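Side-chain contacts in positive phenol-degradative gene regulator (Ralstonia sp. E2, PDB 5FRY), which activates transcription of phenol-degradation genes in response to phenolic compounds, which the sensory domain described here binds: residues A[52-55]-A[56-60]; A[40-44]-A[45-49]. One frame throughout, in Å; residues are numbered along the deposited sequence.

Interaction 1: A[52-55]-A[56-60]; sequences KELV and DTLGM
Val55 meets Met60 and Asp56 meets Lys52 in a local contact that shows how the last turn of helix 44-58 combines backbone bonding with side-chain packing on separate faces. Val55 CG1 reaches along the chain to 3.8 Å from Met60 N. The same Val55 CG1 lies 4.2 Å from Met60 SD, a loose apolar touch made across the turn where Gly59 leaves helical geometry with positive phi. Gly59 is both the exit from this helix and the N-cap of helix 60-84, so the valine methyl lies beside the junction; Val55 also packs on Ala63 of helix 60-84 and Phe143 of helix 134-143. The Gly59 N to Val55 O bond is modelled at a doubtfully short length.

Asp56 meets the preceding turn differently. Asp56 N donates to Lys52 O over 3.0 Å, while CG beside its own backbone N (chi1 -73°) folds the carboxylate back alongside Lys52. There Asp56 OD2 rests against the alkyl chain, 3.2 Å from Lys52 CG, as the two side chains cross. Lys52 NZ stays 5.0 Å from Asp56 OD2, too far for contact between the charged atoms. Asp56 OD2 also faces Lys52 O at 3.0 Å, two acceptors whose opposition the nearby ammonium may ease.

On another face Leu54 and Leu58 lie side by side, pointing the same way, and Leu54 CD2 presses on Leu58 CD1 at 3.4 Å, closer than usual for two carbons. Leu58 N also bonds to Leu54 O at 2.8 Å. Both leucines pack on Leu66 of helix 60-84 and on their own counterparts in the second subunit, whose Arg69 forms a salt bridge with Glu53.

The chemistry implies a division of labour: apolar packing and the Glu53 salt bridge join the helix end to its partners, while any attraction between Lys52 and Asp56 is probably long-range, since what touches the carboxylate is the alkyl chain.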
ATOM      1  N   LYS A  52       0.198  13.193   3.452  1.00 42.45           N
ATOM      2  CA  LYS A  52       0.611  14.549   3.760  1.00 43.42           C
ATOM      3  C   LYS A  52       0.545  15.463   2.546  1.00 44.02           C
ATOM      4  O   LYS A  52       0.026  16.577   2.626  1.00 46.75           O
ATOM      5  CB  LYS A  52       2.024  14.545   4.321  1.00 44.28           C
ATOM      6  CG  LYS A  52       2.535  15.936   4.602  1.00 45.49           C
ATOM      7  CD  LYS A  52       3.169  16.006   5.967  1.00 48.05           C
ATOM      8  CE  LYS A  52       3.717  17.393   6.238  1.00 51.12           C
ATOM      9  NZ  LYS A  52       4.876  17.313   7.178  1.00 47.34           N
ATOM     10  N   GLU A  53       1.072  14.996   1.417  1.00 45.15           N
ATOM     11  CA  GLU A  53       1.012  15.765   0.180  1.00 39.44           C
ATOM     12  C   GLU A  53      -0.417  15.963  -0.316  1.00 44.96           C
ATOM     13  O   GLU A  53      -0.751  17.032  -0.826  1.00 47.84           O
ATOM     14  CB  GLU A  53       1.849  15.094  -0.915  1.00 31.55           C
ATOM     15  CG  GLU A  53       3.352  15.105  -0.643  1.00 40.33           C
ATOM     16  CD  GLU A  53       4.171  15.040  -1.919  1.00 39.47           C
ATOM     17  OE1 GLU A  53       3.876  15.817  -2.856  1.00 42.46           O
ATOM     18  OE2 GLU A  53       5.105  14.210  -1.997  1.00 42.33           O
ATOM     19  N   LEU A  54      -1.260  14.943  -0.177  1.00 44.52           N
ATOM     20  CA  LEU A  54      -2.643  15.068  -0.620  1.00 44.31           C
ATOM     21  C   LEU A  54      -3.431  16.044   0.249  1.00 47.29           C
ATOM     22  O   LEU A  54      -4.281  16.771  -0.258  1.00 46.88           O
ATOM     23  CB  LEU A  54      -3.342  13.705  -0.642  1.00 45.57           C
ATOM     24  CG  LEU A  54      -2.907  12.775  -1.769  1.00 39.32           C
ATOM     25  CD1 LEU A  54      -3.777  11.548  -1.782  1.00 37.39           C
ATOM     26  CD2 LEU A  54      -2.938  13.472  -3.126  1.00 40.85           C
ATOM     27  N   VAL A  55      -3.158  16.068   1.548  1.00 45.19           N
ATOM     28  CA  VAL A  55      -3.860  16.999   2.429  1.00 49.47           C
ATOM     29  C   VAL A  55      -3.394  18.417   2.134  1.00 49.93           C
ATOM     30  O   VAL A  55      -4.186  19.280   1.745  1.00 49.08           O
ATOM     31  CB  VAL A  55      -3.633  16.678   3.921  1.00 45.76           C
ATOM     32  CG1 VAL A  55      -4.210  17.783   4.798  1.00 47.66           C
ATOM     33  CG2 VAL A  55      -4.242  15.324   4.279  1.00 46.62           C
ATOM     34  N   ASP A  56      -2.091  18.627   2.303  1.00 48.53           N
ATOM     35  CA  ASP A  56      -1.428  19.901   2.035  1.00 52.78           C
ATOM     36  C   ASP A  56      -1.819  20.558   0.713  1.00 54.30           C
ATOM     37  O   ASP A  56      -1.868  21.787   0.627  1.00 55.22           O
ATOM     38  CB  ASP A  56       0.096  19.712   2.070  1.00 45.05           C
ATOM     39  CG  ASP A  56       0.632  19.511   3.478  1.00 54.78           C
ATOM     40  OD1 ASP A  56      -0.019  19.985   4.437  1.00 53.42           O
ATOM     41  OD2 ASP A  56       1.708  18.885   3.629  1.00 55.93           O
ATOM     42  N   THR A  57      -2.092  19.771  -0.324  1.00 52.46           N
ATOM     43  CA  THR A  57      -2.430  20.389  -1.608  1.00 45.38           C
ATOM     44  C   THR A  57      -3.907  20.261  -1.988  1.00 52.24           C
ATOM     45  O   THR A  57      -4.428  21.092  -2.736  1.00 50.79           O
ATOM     46  CB  THR A  57      -1.584  19.815  -2.764  1.00 50.40           C
ATOM     47  OG1 THR A  57      -0.196  20.068  -2.529  1.00 47.56           O
ATOM     48  CG2 THR A  57      -2.004  20.414  -4.100  1.00 47.98           C
ATOM     49  N   LEU A  58      -4.584  19.232  -1.488  1.00 48.50           N
ATOM     50  CA  LEU A  58      -5.995  19.041  -1.820  1.00 50.72           C
ATOM     51  C   LEU A  58      -6.906  19.412  -0.653  1.00 51.67           C
ATOM     52  O   LEU A  58      -8.101  19.629  -0.842  1.00 57.16           O
ATOM     53  CB  LEU A  58      -6.273  17.593  -2.239  1.00 53.89           C
ATOM     54  CG  LEU A  58      -5.399  16.899  -3.290  1.00 51.94           C
ATOM     55  CD1 LEU A  58      -5.735  15.411  -3.375  1.00 46.40           C
ATOM     56  CD2 LEU A  58      -5.536  17.551  -4.652  1.00 51.61           C
ATOM     57  N   GLY A  59      -6.347  19.455   0.553  1.00 49.41           N
ATOM     58  CA  GLY A  59      -7.129  19.743   1.743  1.00 48.87           C
ATOM     59  C   GLY A  59      -7.604  18.485   2.438  1.00 50.67           C
ATOM     60  O   GLY A  59      -7.783  17.452   1.798  1.00 51.36           O
ATOM     61  N   MET A  60      -7.824  18.584   3.744  1.00 51.52           N
ATOM     62  CA  MET A  60      -8.192  17.445   4.582  1.00 51.29           C
ATOM     63  C   MET A  60      -9.374  16.643   4.036  1.00 53.72           C
ATOM     64  O   MET A  60      -9.303  15.418   3.914  1.00 51.24           O
ATOM     65  CB  MET A  60      -8.516  17.934   5.995  1.00 50.37           C
ATOM     66  CG  MET A  60      -8.588  16.838   7.043  1.00 50.17           C
ATOM     67  SD  MET A  60      -6.955  16.253   7.537  1.00 59.12           S
ATOM     68  CE  MET A  60      -6.582  17.370   8.892  1.00 52.67           C
TER

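Interaction 2: A[40-44]-A[45-49]; sequences ILLHT and AALGA
With CG anti to the backbone N (chi1 -175°) and chi2 at 62°, Leu42 swings its branches from the end of strand 37-43 onto the first turn of the following helix. Leu42 CD2 touches Leu47 CG at 3.7 Å, and Leu42 CD1 lies more loosely against Ala46 CB at 4.3 Å. The Leu47 side chain crosses that of Leu42 at about a right angle.

His43 is the N-cap residue. His43 O accepts from Leu47 N at 3.2 Å and takes a second, weak bond from Ala46 N at 2.9 Å. One residue on, Thr44 O accepts from Gly48 N at 2.9 Å. The CB of His43 packs on Ala46 CB at 4.0 Å, but the imidazole leads away, and its NE2 is hydrogen-bonded to Asp78 of the second subunit. Thr44 OG1 likewise bonds to Arg38 O of the second subunit. Residues 40-43 also pair antiparallel with a strand of that subunit.

This strand-to-helix junction is thus buried: backbone carbonyls start the helix, the Leu42 branches lie on its first turn through Leu47 and Ala46 and close the apolar side of the junction, and the polar side chains serve the dimer interface.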
ATOM      1  N   ILE A  40       0.527  -5.840  -2.690  1.00 24.40           N
ATOM      2  CA  ILE A  40       1.906  -5.460  -2.391  1.00 23.45           C
ATOM      3  C   ILE A  40       2.054  -5.187  -0.915  1.00 27.00           C
ATOM      4  O   ILE A  40       1.057  -4.888  -0.226  1.00 28.68           O
ATOM      5  CB  ILE A  40       2.400  -4.208  -3.160  1.00 24.61           C
ATOM      6  CG1 ILE A  40       1.521  -2.992  -2.871  1.00 26.67           C
ATOM      7  CG2 ILE A  40       2.446  -4.477  -4.660  1.00 30.27           C
ATOM      8  CD1 ILE A  40       2.155  -1.730  -3.384  1.00 23.94           C
ATOM      9  N   LEU A  41       3.290  -5.315  -0.427  1.00 21.08           N
ATOM     10  CA  LEU A  41       3.645  -4.809   0.910  1.00 25.36           C
ATOM     11  C   LEU A  41       4.108  -3.381   0.759  1.00 26.96           C
ATOM     12  O   LEU A  41       5.049  -3.116   0.006  1.00 25.19           O
ATOM     13  CB  LEU A  41       4.753  -5.647   1.553  1.00 29.22           C
ATOM     14  CG  LEU A  41       4.415  -7.060   2.032  1.00 27.10           C
ATOM     15  CD1 LEU A  41       5.693  -7.901   2.112  1.00 31.38           C
ATOM     16  CD2 LEU A  41       3.688  -7.045   3.360  1.00 29.73           C
ATOM     17  N   LEU A  42       3.474  -2.462   1.476  1.00 23.62           N
ATOM     18  CA  LEU A  42       3.797  -1.049   1.333  1.00 26.91           C
ATOM     19  C   LEU A  42       4.132  -0.454   2.688  1.00 28.48           C
ATOM     20  O   LEU A  42       3.439  -0.720   3.633  1.00 24.32           O
ATOM     21  CB  LEU A  42       2.623  -0.292   0.694  1.00 28.28           C
ATOM     22  CG  LEU A  42       2.865   1.179   0.385  1.00 25.35           C
ATOM     23  CD1 LEU A  42       3.982   1.336  -0.623  1.00 28.95           C
ATOM     24  CD2 LEU A  42       1.567   1.799  -0.158  1.00 32.33           C
ATOM     25  N   HIS A  43       5.212   0.328   2.773  1.00 27.47           N
ATOM     26  CA  HIS A  43       5.627   0.947   4.041  1.00 25.65           C
ATOM     27  C   HIS A  43       4.562   1.933   4.525  1.00 26.88           C
ATOM     28  O   HIS A  43       4.118   2.790   3.772  1.00 27.17           O
ATOM     29  CB  HIS A  43       6.962   1.665   3.858  1.00 30.55           C
ATOM     30  CG  HIS A  43       8.028   0.808   3.243  1.00 26.45           C
ATOM     31  ND1 HIS A  43       8.012   0.443   1.915  1.00 30.05           N
ATOM     32  CD2 HIS A  43       9.122   0.215   3.781  1.00 30.60           C
ATOM     33  CE1 HIS A  43       9.053  -0.321   1.654  1.00 30.16           C
ATOM     34  NE2 HIS A  43       9.743  -0.478   2.773  1.00 30.25           N
ATOM     35  N   THR A  44       4.114   1.802   5.762  1.00 29.68           N
ATOM     36  CA  THR A  44       3.098   2.728   6.234  1.00 28.44           C
ATOM     37  C   THR A  44       3.636   4.149   6.167  1.00 30.34           C
ATOM     38  O   THR A  44       2.884   5.078   5.970  1.00 34.32           O
ATOM     39  CB  THR A  44       2.657   2.407   7.656  1.00 30.95           C
ATOM     40  OG1 THR A  44       3.777   2.566   8.541  1.00 33.67           O
ATOM     41  CG2 THR A  44       2.143   0.976   7.736  1.00 31.76           C
ATOM     42  N   ALA A  45       4.959   4.311   6.275  1.00 28.57           N
ATOM     43  CA  ALA A  45       5.548   5.645   6.225  1.00 33.06           C
ATOM     44  C   ALA A  45       5.511   6.222   4.814  1.00 37.58           C
ATOM     45  O   ALA A  45       5.426   7.442   4.626  1.00 33.06           O
ATOM     46  CB  ALA A  45       6.973   5.616   6.751  1.00 33.85           C
ATOM     47  N   ALA A  46       5.548   5.345   3.815  1.00 28.31           N
ATOM     48  CA  ALA A  46       5.347   5.769   2.436  1.00 34.83           C
ATOM     49  C   ALA A  46       3.902   6.246   2.213  1.00 35.40           C
ATOM     50  O   ALA A  46       3.649   7.220   1.498  1.00 36.81           O
ATOM     51  CB  ALA A  46       5.681   4.633   1.492  1.00 35.81           C
ATOM     52  N   LEU A  47       2.949   5.556   2.814  1.00 36.07           N
ATOM     53  CA  LEU A  47       1.560   5.971   2.674  1.00 33.49           C
ATOM     54  C   LEU A  47       1.353   7.312   3.381  1.00 33.11           C
ATOM     55  O   LEU A  47       0.640   8.185   2.882  1.00 34.83           O
ATOM     56  CB  LEU A  47       0.610   4.914   3.230  1.00 37.26           C
ATOM     57  CG  LEU A  47      -0.186   4.146   2.166  1.00 39.76           C
ATOM     58  CD1 LEU A  47      -1.184   3.201   2.798  1.00 37.73           C
ATOM     59  CD2 LEU A  47      -0.873   5.093   1.205  1.00 35.24           C
ATOM     60  N   GLY A  48       1.977   7.462   4.546  1.00 34.57           N
ATOM     61  CA  GLY A  48       1.890   8.706   5.296  1.00 38.83           C
ATOM     62  C   GLY A  48       2.382   9.881   4.469  1.00 37.48           C
ATOM     63  O   GLY A  48       1.752  10.945   4.442  1.00 37.13           O
ATOM     64  N   ALA A  49       3.506   9.684   3.786  1.00 40.77           N
ATOM     65  CA  ALA A  49       4.080  10.728   2.929  1.00 40.28           C
ATOM     66  C   ALA A  49       3.064  11.196   1.886  1.00 40.53           C
ATOM     67  O   ALA A  49       2.795  12.396   1.757  1.00 36.92           O
ATOM     68  CB  ALA A  49       5.347  10.228   2.250  1.00 36.71           C
TER

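How the interactions relate
Helix 44-58 is common to both contacts: interaction 2 builds its beginning and interaction 1 its end, their centres 16 Å apart. The first turn is buried, whereas the last lies at the surface, with exposed Asp56, Thr57 and Met60. Chemistry follows position. At 40-49 a strand feeds into the helix, and the polar groups of His43 and Thr44 are bonded across the dimer interface; at 52-60 one face packs on helix 60-84 and the second subunit, while another carries Lys52 and Asp56, whose charged atoms do not meet. Each end therefore contributes to dimerisation, the start by strand pairing and hydrogen bonds, the finish by leucine packing and the bond from Glu53 to Arg69 of the second subunit.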